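Local coordinates for protein AGR_C_4470p (Agrobacterium tumefaciens str. C58, PDB 2HQV) that is of unknown function but belongs to the ChuX/HutX haem-utilisation family, consistent with a role in binding or handling haem, at residues A67-F72 and D127-I132; A131-D136 and W148-A153; R143-W148 and A176-L181. One frame throughout, in Å; residues are numbered along the deposited sequence.

Interaction 1 of 3, residues A67-F72 and D127-I132; sequences APADRF and DNCAAI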
loop_
_atom_site.group_PDB
_atom_site.type_symbol
_atom_site.label_atom_id
_atom_site.label_comp_id
_atom_site.label_asym_id
_atom_site.label_seq_id
_atom_site.Cartn_x
_atom_site.Cartn_y
_atom_site.Cartn_z
ATOM N N ALA A 67 18.607 11.994 -2.388
ATOM C CA ALA A 67 19.133 12.105 -3.737
ATOM C C ALA A 67 17.991 12.728 -4.529
ATOM O O ALA A 67 16.831 12.605 -4.137
ATOM C CB ALA A 67 19.468 10.720 -4.296
ATOM N N PRO A 68 18.297 13.415 -5.642
ATOM C CA PRO A 68 17.235 14.032 -6.445
ATOM C C PRO A 68 16.391 12.980 -7.177
ATOM O O PRO A 68 16.893 11.922 -7.564
ATOM C CB PRO A 68 18.010 14.944 -7.393
ATOM C CG PRO A 68 19.310 14.205 -7.582
ATOM C CD PRO A 68 19.631 13.739 -6.180
ATOM N N ALA A 69 15.108 13.277 -7.354
ATOM C CA ALA A 69 14.181 12.365 -8.017
ATOM C C ALA A 69 14.680 11.823 -9.361
ATOM O O ALA A 69 14.339 10.705 -9.746
ATOM C CB ALA A 69 12.829 13.049 -8.199
ATOM N N ASP A 70 15.489 12.605 -10.069
ATOM C CA ASP A 70 16.000 12.170 -11.364
ATOM C C ASP A 70 16.944 10.969 -11.271
ATOM O O ASP A 70 17.313 10.390 -12.286
ATOM C CB ASP A 70 16.698 13.331 -12.085
ATOM C CG ASP A 70 17.902 13.851 -11.330
ATOM O OD1 ASP A 70 18.844 13.067 -11.102
ATOM O OD2 ASP A 70 17.905 15.047 -10.972
ATOM N N ARG A 71 17.332 10.594 -10.056
ATOM C CA ARG A 71 18.208 9.442 -9.856
ATOM C C ARG A 71 17.393 8.143 -9.696
ATOM O O ARG A 71 17.957 7.073 -9.452
ATOM C CB ARG A 71 19.090 9.654 -8.617
ATOM C CG ARG A 71 20.193 10.712 -8.778
ATOM C CD ARG A 71 21.119 10.385 -9.953
ATOM N NE ARG A 71 20.574 10.854 -11.224
ATOM C CZ ARG A 71 20.890 10.351 -12.418
ATOM N NH1 ARG A 71 21.750 9.346 -12.521
ATOM N NH2 ARG A 71 20.350 10.869 -13.515
ATOM N N PHE A 72 16.074 8.242 -9.855
ATOM C CA PHE A 72 15.173 7.094 -9.708
ATOM C C PHE A 72 15.673 5.827 -10.410
ATOM O O PHE A 72 15.902 4.805 -9.764
ATOM C CB PHE A 72 13.774 7.469 -10.214
ATOM C CG PHE A 72 12.713 6.418 -9.958
ATOM C CD1 PHE A 72 12.611 5.293 -10.770
ATOM C CD2 PHE A 72 11.798 6.578 -8.921
ATOM C CE1 PHE A 72 11.609 4.342 -10.556
ATOM C CE2 PHE A 72 10.794 5.637 -8.696
ATOM C CZ PHE A 72 10.698 4.517 -9.513
ATOM N N ASP A 127 6.504 9.214 -11.702
ATOM C CA ASP A 127 6.441 10.658 -11.877
ATOM C C ASP A 127 5.964 11.401 -10.631
ATOM O O ASP A 127 5.952 12.625 -10.605
ATOM C CB ASP A 127 5.597 11.021 -13.112
ATOM C CG ASP A 127 4.103 10.835 -12.904
ATOM O OD1 ASP A 127 3.676 10.218 -11.908
ATOM O OD2 ASP A 127 3.346 11.313 -13.771
ATOM N N ASN A 128 5.600 10.657 -9.592
ATOM C CA ASN A 128 5.158 11.261 -8.330
ATOM C C ASN A 128 6.341 11.427 -7.370
ATOM O O ASN A 128 6.222 12.078 -6.333
ATOM C CB ASN A 128 4.119 10.378 -7.631
ATOM C CG ASN A 128 2.690 10.682 -8.054
ATOM O OD1 ASN A 128 1.737 10.205 -7.428
ATOM N ND2 ASN A 128 2.529 11.465 -9.112
ATOM N N CYS A 129 7.474 10.824 -7.713
ATOM C CA CYS A 129 8.651 10.872 -6.850
ATOM C C CYS A 129 9.257 12.268 -6.767
ATOM O O CYS A 129 9.561 12.895 -7.789
ATOM C CB CYS A 129 9.700 9.871 -7.332
ATOM S SG CYS A 129 11.145 9.752 -6.253
ATOM N N ALA A 130 9.436 12.746 -5.541
ATOM C CA ALA A 130 9.990 14.074 -5.316
ATOM C C ALA A 130 11.409 13.978 -4.777
ATOM O O ALA A 130 12.207 14.904 -4.927
ATOM C CB ALA A 130 9.106 14.842 -4.332
ATOM N N ALA A 131 11.722 12.844 -4.157
ATOM C CA ALA A 131 13.041 12.629 -3.585
ATOM C C ALA A 131 13.212 11.165 -3.213
ATOM O O ALA A 131 12.241 10.418 -3.124
ATOM C CB ALA A 131 13.213 13.505 -2.341
ATOM N N ILE A 132 14.456 10.757 -3.014
ATOM C CA ILE A 132 14.771 9.390 -2.619
ATOM C C ILE A 132 15.712 9.573 -1.436
ATOM O O ILE A 132 16.827 10.069 -1.597
ATOM C CB ILE A 132 15.469 8.626 -3.761
ATOM C CG1 ILE A 132 14.533 8.566 -4.976
ATOM C CG2 ILE A 132 15.835 7.206 -3.300
ATOM C CD1 ILE A 132 15.191 8.113 -6.237
HETATM O O HOH W 1 14.301 15.815 -6.523
#
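Ile132 sets the end of its side chain against the bend from Pro68 to Phe72. Its CD1 comes within 3.6 Å of Phe72 CA and almost as near to Phe72 N, so the methyl packs chiefly on backbone, with Phe72 CB farther off at 4.3 Å. CD1 is placed by an extended chi2 of 168°, while CG1 lies anti to the carbonyl carbon. This is the tight, buried part of the contact. Just behind it the backbones pair: Ala67 N donates to Ile132 O at 2.7 Å, and Ile132 N returns a longer bond to Ala67 O at 3.2 Å, making an antiparallel hydrogen-bonded pair. The pair belongs to the edge where strand 64-68, an outermost strand within the chain, meets strand 129-139. The regular pairing soon gives way. Residues 69-71 form a short 3-10 segment running into helix 72-79, and Ala130 and Ala131 both face Met150 as a classic beta bulge. Ala69 CB turns to residues 129-131, lying 3.3 Å from Cys129 O and 4.2 Å from Cys129 SG. The same sulfur also touches Phe72, where it sits at the ring edge, near the ring plane, 4.2 Å from CD2. Helix 72-79 closes over the inner side, with Ile75 against both Ala67 and Ile132, and the Phe72 ring continues to Phe149 and Phe112.

The outer side is looser. There a water spans the backbones, accepting from Ala69 N and donating to Ala130 O, at 2.8 Å from each. Pro68 and Asp70 are exposed and their CB atoms face away from strand 129-139. The end of Arg71 leads away, its NE bonded almost straight (175°) to Asp70 OD1 in a salt bridge within the guanidinium plane.

Interaction 2 of 3, residues A131-D136 and W148-A153; sequences AITFVD and WFMNAA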
loop_
_atom_site.group_PDB
_atom_site.type_symbol
_atom_site.label_atom_id
_atom_site.label_comp_id
_atom_site.label_asym_id
_atom_site.label_seq_id
_atom_site.Cartn_x
_atom_site.Cartn_y
_atom_site.Cartn_z
ATOM N N ALA A 131 11.722 12.844 -4.157
ATOM C CA ALA A 131 13.041 12.629 -3.585
ATOM C C ALA A 131 13.212 11.165 -3.213
ATOM O O ALA A 131 12.241 10.418 -3.124
ATOM C CB ALA A 131 13.213 13.505 -2.341
ATOM N N ILE A 132 14.456 10.757 -3.014
ATOM C CA ILE A 132 14.771 9.390 -2.619
ATOM C C ILE A 132 15.712 9.573 -1.436
ATOM O O ILE A 132 16.827 10.069 -1.597
ATOM C CB ILE A 132 15.469 8.626 -3.761
ATOM C CG1 ILE A 132 14.533 8.566 -4.976
ATOM C CG2 ILE A 132 15.835 7.206 -3.300
ATOM C CD1 ILE A 132 15.191 8.113 -6.237
ATOM N N THR A 133 15.248 9.193 -0.251
ATOM C CA THR A 133 16.030 9.373 0.969
ATOM C C THR A 133 16.540 8.086 1.597
ATOM O O THR A 133 15.762 7.175 1.895
ATOM C CB THR A 133 15.199 10.108 2.034
ATOM O OG1 THR A 133 14.600 11.269 1.444
ATOM C CG2 THR A 133 16.086 10.509 3.221
ATOM N N PHE A 134 17.854 8.042 1.809
ATOM C CA PHE A 134 18.511 6.895 2.419
ATOM C C PHE A 134 18.481 7.128 3.925
ATOM O O PHE A 134 19.116 8.059 4.430
ATOM C CB PHE A 134 19.959 6.787 1.918
ATOM C CG PHE A 134 20.069 6.558 0.440
ATOM C CD1 PHE A 134 19.827 7.591 -0.462
ATOM C CD2 PHE A 134 20.389 5.296 -0.052
ATOM C CE1 PHE A 134 19.900 7.373 -1.834
ATOM C CE2 PHE A 134 20.465 5.059 -1.420
ATOM C CZ PHE A 134 20.220 6.097 -2.320
ATOM N N VAL A 135 17.730 6.286 4.633
ATOM C CA VAL A 135 17.577 6.410 6.079
ATOM C C VAL A 135 18.400 5.357 6.820
ATOM O O VAL A 135 18.206 4.157 6.647
ATOM C CB VAL A 135 16.086 6.296 6.459
ATOM C CG1 VAL A 135 15.892 6.515 7.952
ATOM C CG2 VAL A 135 15.277 7.317 5.655
ATOM N N ASP A 136 19.328 5.834 7.642
ATOM C CA ASP A 136 20.229 4.979 8.407
ATOM C C ASP A 136 20.119 5.423 9.866
ATOM O O ASP A 136 20.754 6.392 10.274
ATOM C CB ASP A 136 21.663 5.179 7.884
ATOM C CG ASP A 136 22.696 4.354 8.634
ATOM O OD1 ASP A 136 22.368 3.787 9.703
ATOM O OD2 ASP A 136 23.848 4.278 8.145
ATOM N N TRP A 148 13.971 5.275 1.031
ATOM C CA TRP A 148 12.623 5.811 0.941
ATOM C C TRP A 148 12.374 6.614 -0.335
ATOM O O TRP A 148 13.026 7.627 -0.572
ATOM C CB TRP A 148 12.354 6.738 2.133
ATOM C CG TRP A 148 12.338 6.073 3.483
ATOM C CD1 TRP A 148 13.120 5.031 3.905
ATOM C CD2 TRP A 148 11.531 6.447 4.606
ATOM N NE1 TRP A 148 12.844 4.734 5.217
ATOM C CE2 TRP A 148 11.871 5.584 5.671
ATOM C CE3 TRP A 148 10.543 7.422 4.813
ATOM C CZ2 TRP A 148 11.271 5.676 6.932
ATOM C CZ3 TRP A 148 9.942 7.512 6.070
ATOM C CH2 TRP A 148 10.306 6.641 7.109
ATOM N N PHE A 149 11.434 6.167 -1.155
ATOM C CA PHE A 149 11.090 6.917 -2.353
ATOM C C PHE A 149 9.947 7.827 -1.896
ATOM O O PHE A 149 8.851 7.358 -1.596
ATOM C CB PHE A 149 10.662 5.971 -3.477
ATOM C CG PHE A 149 11.819 5.259 -4.122
ATOM C CD1 PHE A 149 12.601 4.375 -3.384
ATOM C CD2 PHE A 149 12.169 5.522 -5.445
ATOM C CE1 PHE A 149 13.721 3.761 -3.946
ATOM C CE2 PHE A 149 13.290 4.915 -6.022
ATOM C CZ PHE A 149 14.067 4.032 -5.268
HETATM N N MSE A 150 10.233 9.124 -1.805
HETATM C CA MSE A 150 9.259 10.114 -1.334
HETATM C C MSE A 150 8.393 10.724 -2.431
HETATM O O MSE A 150 8.834 10.877 -3.570
HETATM C CB MSE A 150 9.977 11.270 -0.630
HETATM C CG MSE A 150 11.097 10.874 0.319
HETATM SE SE MSE A 150 10.471 9.811 1.791
HETATM C CE MSE A 150 9.177 11.046 2.578
ATOM N N ASN A 151 7.161 11.082 -2.077
ATOM C CA ASN A 151 6.261 11.725 -3.027
ATOM C C ASN A 151 6.304 13.237 -2.765
ATOM O O ASN A 151 7.011 13.696 -1.866
ATOM C CB ASN A 151 4.824 11.203 -2.885
ATOM C CG ASN A 151 4.274 11.354 -1.476
ATOM O OD1 ASN A 151 4.495 12.367 -0.814
ATOM N ND2 ASN A 151 3.536 10.349 -1.020
ATOM N N ALA A 152 5.550 14.004 -3.544
ATOM C CA ALA A 152 5.533 15.455 -3.391
ATOM C C ALA A 152 4.936 15.904 -2.060
ATOM O O ALA A 152 5.198 17.016 -1.604
ATOM C CB ALA A 152 4.770 16.098 -4.555
ATOM N N ALA A 153 4.148 15.040 -1.432
ATOM C CA ALA A 153 3.529 15.376 -0.154
ATOM C C ALA A 153 4.391 15.034 1.068
ATOM O O ALA A 153 3.918 15.096 2.203
ATOM C CB ALA A 153 2.179 14.696 -0.040
#
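Trp148 lies across from Thr133 and Val135. Its CB rests 3.4 Å from Thr133 O. A chi1 of -65° sets CG anti to the carbonyl carbon, and Val135 CG2 lies over one face of the five-membered ring beyond it. That methyl is 3.6 Å from the ring centroid and 11° off its normal, a CH-pi contact nearest to CD1 and NE1. NE1 hydrogen-bonds Ser146 OG. Farther out, CE2 is 3.8 Å from Val135 CG2, selenomethionine Met150 SE sits at the ring edge in its plane, and Lys159 makes a cation-pi contact.

Both segments belong to the beta hairpin of strands 129-139 and 142-151. Thr133 and Trp148 pair reciprocally: Thr133 N reaches Trp148 O at 2.7 Å, and Trp148 N reaches Thr133 O at 2.8 Å. Met150 N donates to Ala131 O at 2.7 Å. Between these lies the non-hydrogen-bonded pair Ile132 with Phe149, whose side chains run side by side on the sheet face opposite Trp148. Ile132 CG2 stands over the centre of the Phe149 ring, 4.1 Å from its centroid, while CD1 meets CE2. On the sheet face that carries Trp148, Met150 CG touches Thr133 OG1, whose hydrogen-bond partner is Ser66 OG.

Interaction 3 of 3, residues R143-W148 and A176-L181; sequences RSCSVW and AKFEEL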
loop_
_atom_site.group_PDB
_atom_site.type_symbol
_atom_site.label_atom_id
_atom_site.label_comp_id
_atom_site.label_asym_id
_atom_site.label_seq_id
_atom_site.Cartn_x
_atom_site.Cartn_y
_atom_site.Cartn_z
ATOM N N ARG A 143 20.397 -0.699 14.498
ATOM C CA ARG A 143 20.558 0.013 13.240
ATOM C C ARG A 143 19.623 -0.535 12.159
ATOM O O ARG A 143 19.474 -1.742 11.998
ATOM C CB ARG A 143 22.000 -0.100 12.763
ATOM C CG ARG A 143 22.358 0.907 11.698
ATOM C CD ARG A 143 23.651 0.529 11.025
ATOM N NE ARG A 143 23.977 1.420 9.924
ATOM C CZ ARG A 143 24.969 1.191 9.066
ATOM N NH1 ARG A 143 25.732 0.101 9.175
ATOM N NH2 ARG A 143 25.216 2.049 8.096
ATOM N N SER A 144 19.002 0.381 11.426
ATOM C CA SER A 144 18.091 0.046 10.347
ATOM C C SER A 144 18.491 0.873 9.120
ATOM O O SER A 144 18.711 2.085 9.215
ATOM C CB SER A 144 16.657 0.390 10.767
ATOM O OG SER A 144 15.751 0.359 9.678
ATOM N N CYS A 145 18.602 0.214 7.974
ATOM C CA CYS A 145 18.970 0.896 6.738
ATOM C C CYS A 145 17.915 0.662 5.660
ATOM O O CYS A 145 17.587 -0.473 5.338
ATOM C CB CYS A 145 20.332 0.398 6.256
ATOM S SG CYS A 145 21.703 0.760 7.396
ATOM N N SER A 146 17.397 1.745 5.093
ATOM C CA SER A 146 16.369 1.627 4.063
ATOM C C SER A 146 16.424 2.788 3.078
ATOM O O SER A 146 17.052 3.821 3.336
ATOM C CB SER A 146 14.983 1.561 4.720
ATOM O OG SER A 146 14.784 2.661 5.597
ATOM N N VAL A 147 15.779 2.599 1.933
ATOM C CA VAL A 147 15.732 3.622 0.903
ATOM C C VAL A 147 14.268 4.019 0.715
ATOM O O VAL A 147 13.433 3.205 0.304
ATOM C CB VAL A 147 16.312 3.101 -0.427
ATOM C CG1 VAL A 147 16.365 4.234 -1.453
ATOM C CG2 VAL A 147 17.707 2.524 -0.193
ATOM N N TRP A 148 13.971 5.275 1.031
ATOM C CA TRP A 148 12.623 5.811 0.941
ATOM C C TRP A 148 12.374 6.614 -0.335
ATOM O O TRP A 148 13.026 7.627 -0.572
ATOM C CB TRP A 148 12.354 6.738 2.133
ATOM C CG TRP A 148 12.338 6.073 3.483
ATOM C CD1 TRP A 148 13.120 5.031 3.905
ATOM C CD2 TRP A 148 11.531 6.447 4.606
ATOM N NE1 TRP A 148 12.844 4.734 5.217
ATOM C CE2 TRP A 148 11.871 5.584 5.671
ATOM C CE3 TRP A 148 10.543 7.422 4.813
ATOM C CZ2 TRP A 148 11.271 5.676 6.932
ATOM C CZ3 TRP A 148 9.942 7.512 6.070
ATOM C CH2 TRP A 148 10.306 6.641 7.109
ATOM N N ALA A 176 26.983 -3.073 2.769
ATOM C CA ALA A 176 28.099 -2.346 2.167
ATOM C C ALA A 176 27.659 -1.557 0.926
ATOM O O ALA A 176 28.065 -0.407 0.736
ATOM C CB ALA A 176 29.227 -3.319 1.801
ATOM N N LYS A 177 26.828 -2.173 0.086
ATOM C CA LYS A 177 26.342 -1.507 -1.125
ATOM C C LYS A 177 25.431 -0.334 -0.772
ATOM O O LYS A 177 25.454 0.705 -1.430
ATOM C CB LYS A 177 25.588 -2.501 -2.017
ATOM C CG LYS A 177 26.454 -3.671 -2.488
ATOM C CD LYS A 177 25.678 -4.632 -3.367
ATOM C CE LYS A 177 26.556 -5.790 -3.832
ATOM N NZ LYS A 177 25.800 -6.719 -4.720
ATOM N N PHE A 178 24.619 -0.508 0.264
ATOM C CA PHE A 178 23.725 0.558 0.711
ATOM C C PHE A 178 24.573 1.757 1.166
ATOM O O PHE A 178 24.390 2.885 0.698
ATOM C CB PHE A 178 22.865 0.073 1.887
ATOM C CG PHE A 178 22.160 1.186 2.619
ATOM C CD1 PHE A 178 20.919 1.646 2.195
ATOM C CD2 PHE A 178 22.763 1.806 3.710
ATOM C CE1 PHE A 178 20.285 2.710 2.844
ATOM C CE2 PHE A 178 22.135 2.874 4.366
ATOM C CZ PHE A 178 20.891 3.324 3.926
ATOM N N GLU A 179 25.499 1.500 2.084
ATOM C CA GLU A 179 26.368 2.551 2.612
ATOM C C GLU A 179 27.119 3.267 1.489
ATOM O O GLU A 179 27.214 4.492 1.470
ATOM C CB GLU A 179 27.363 1.947 3.597
ATOM C CG GLU A 179 26.707 1.146 4.716
ATOM C CD GLU A 179 27.712 0.630 5.724
ATOM O OE1 GLU A 179 28.788 0.164 5.295
ATOM O OE2 GLU A 179 27.425 0.682 6.941
ATOM N N GLU A 180 27.645 2.479 0.558
ATOM C CA GLU A 180 28.386 2.980 -0.591
ATOM C C GLU A 180 27.522 3.960 -1.392
ATOM O O GLU A 180 27.921 5.093 -1.655
ATOM C CB GLU A 180 28.780 1.789 -1.464
ATOM C CG GLU A 180 29.700 2.084 -2.627
ATOM C CD GLU A 180 29.774 0.902 -3.587
ATOM O OE1 GLU A 180 29.886 -0.249 -3.108
ATOM O OE2 GLU A 180 29.722 1.121 -4.818
ATOM N N LEU A 181 26.334 3.517 -1.782
ATOM C CA LEU A 181 25.430 4.365 -2.550
ATOM C C LEU A 181 25.011 5.607 -1.751
ATOM O O LEU A 181 25.057 6.733 -2.267
ATOM C CB LEU A 181 24.198 3.562 -2.971
ATOM C CG LEU A 181 23.192 4.275 -3.874
ATOM C CD1 LEU A 181 23.884 4.737 -5.164
ATOM C CD2 LEU A 181 22.048 3.336 -4.182
#
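The C-terminal helix 172-185 packs on the central antiparallel sheet here, with Phe178 inserted against Cys145 and Val147 of strand 142-151. Strand and helix segments cross at 59°, their axes 9.6 Å apart at closest approach. Phe178 CG is anti to its backbone N (chi1 166°), and the ring reaches toward the strand. Cys145 CB covers one face of that ring, 3.7 Å from the centroid and displaced toward the rim, nearest to CE2; Cys145 SG makes an oblique sulfur-aromatic contact with the same ring. At the ring edge, CE1 meets Ser146 O at 3.5 Å and Val147 CG2 at 4.0 Å.

A salt bridge flanks this apolar patch. Arg143, extended from CG to NE, presents its guanidinium end-on, and Glu179 OE2 accepts from NH1 at 2.9 Å and from NH2 at 2.8 Å. OE2 lies in the guanidinium plane, but the carboxylate plane is turned 42° from it. OE2 receives NH2 on its anti lone pair and NH1 nearly along its C-O axis. Cys145 SG stands over one guanidinium face, toward the rim, linking the polar and apolar parts.

Arg143 NH2 also forms a salt bridge with Asp136 on strand 129-139, putting the arginine between two carboxylates, while Leu175 of helix 172-185 touches both Arg143 and Cys145. Loop residue Val162 packs on Phe178, and Phe134 of strand 129-139 touches both Phe178 and Leu181.

How the interactions relate
All three contacts meet in one antiparallel sheet. Interactions 1 and 2 share Ala131 and Ile132, their centres about 8 Å apart, and pair strand 129-139 with a neighbour on either side; Phe72 CE2 of interaction 1 touches Phe149 CD2 of interaction 2 at 3.5 Å. Interaction 3 shares Trp148 with interaction 2, at about 13 Å between centres, and brings the C-terminal helix onto the sheet. Val135 N lies 2.9 Å from Ser146 O, a backbone hydrogen bond that joins these two. Interactions 1 and 3, about 17 Å apart by centres, still touch where Ile132 CG2 meets Val147 CG1. None of the three contacts includes a bound ligand.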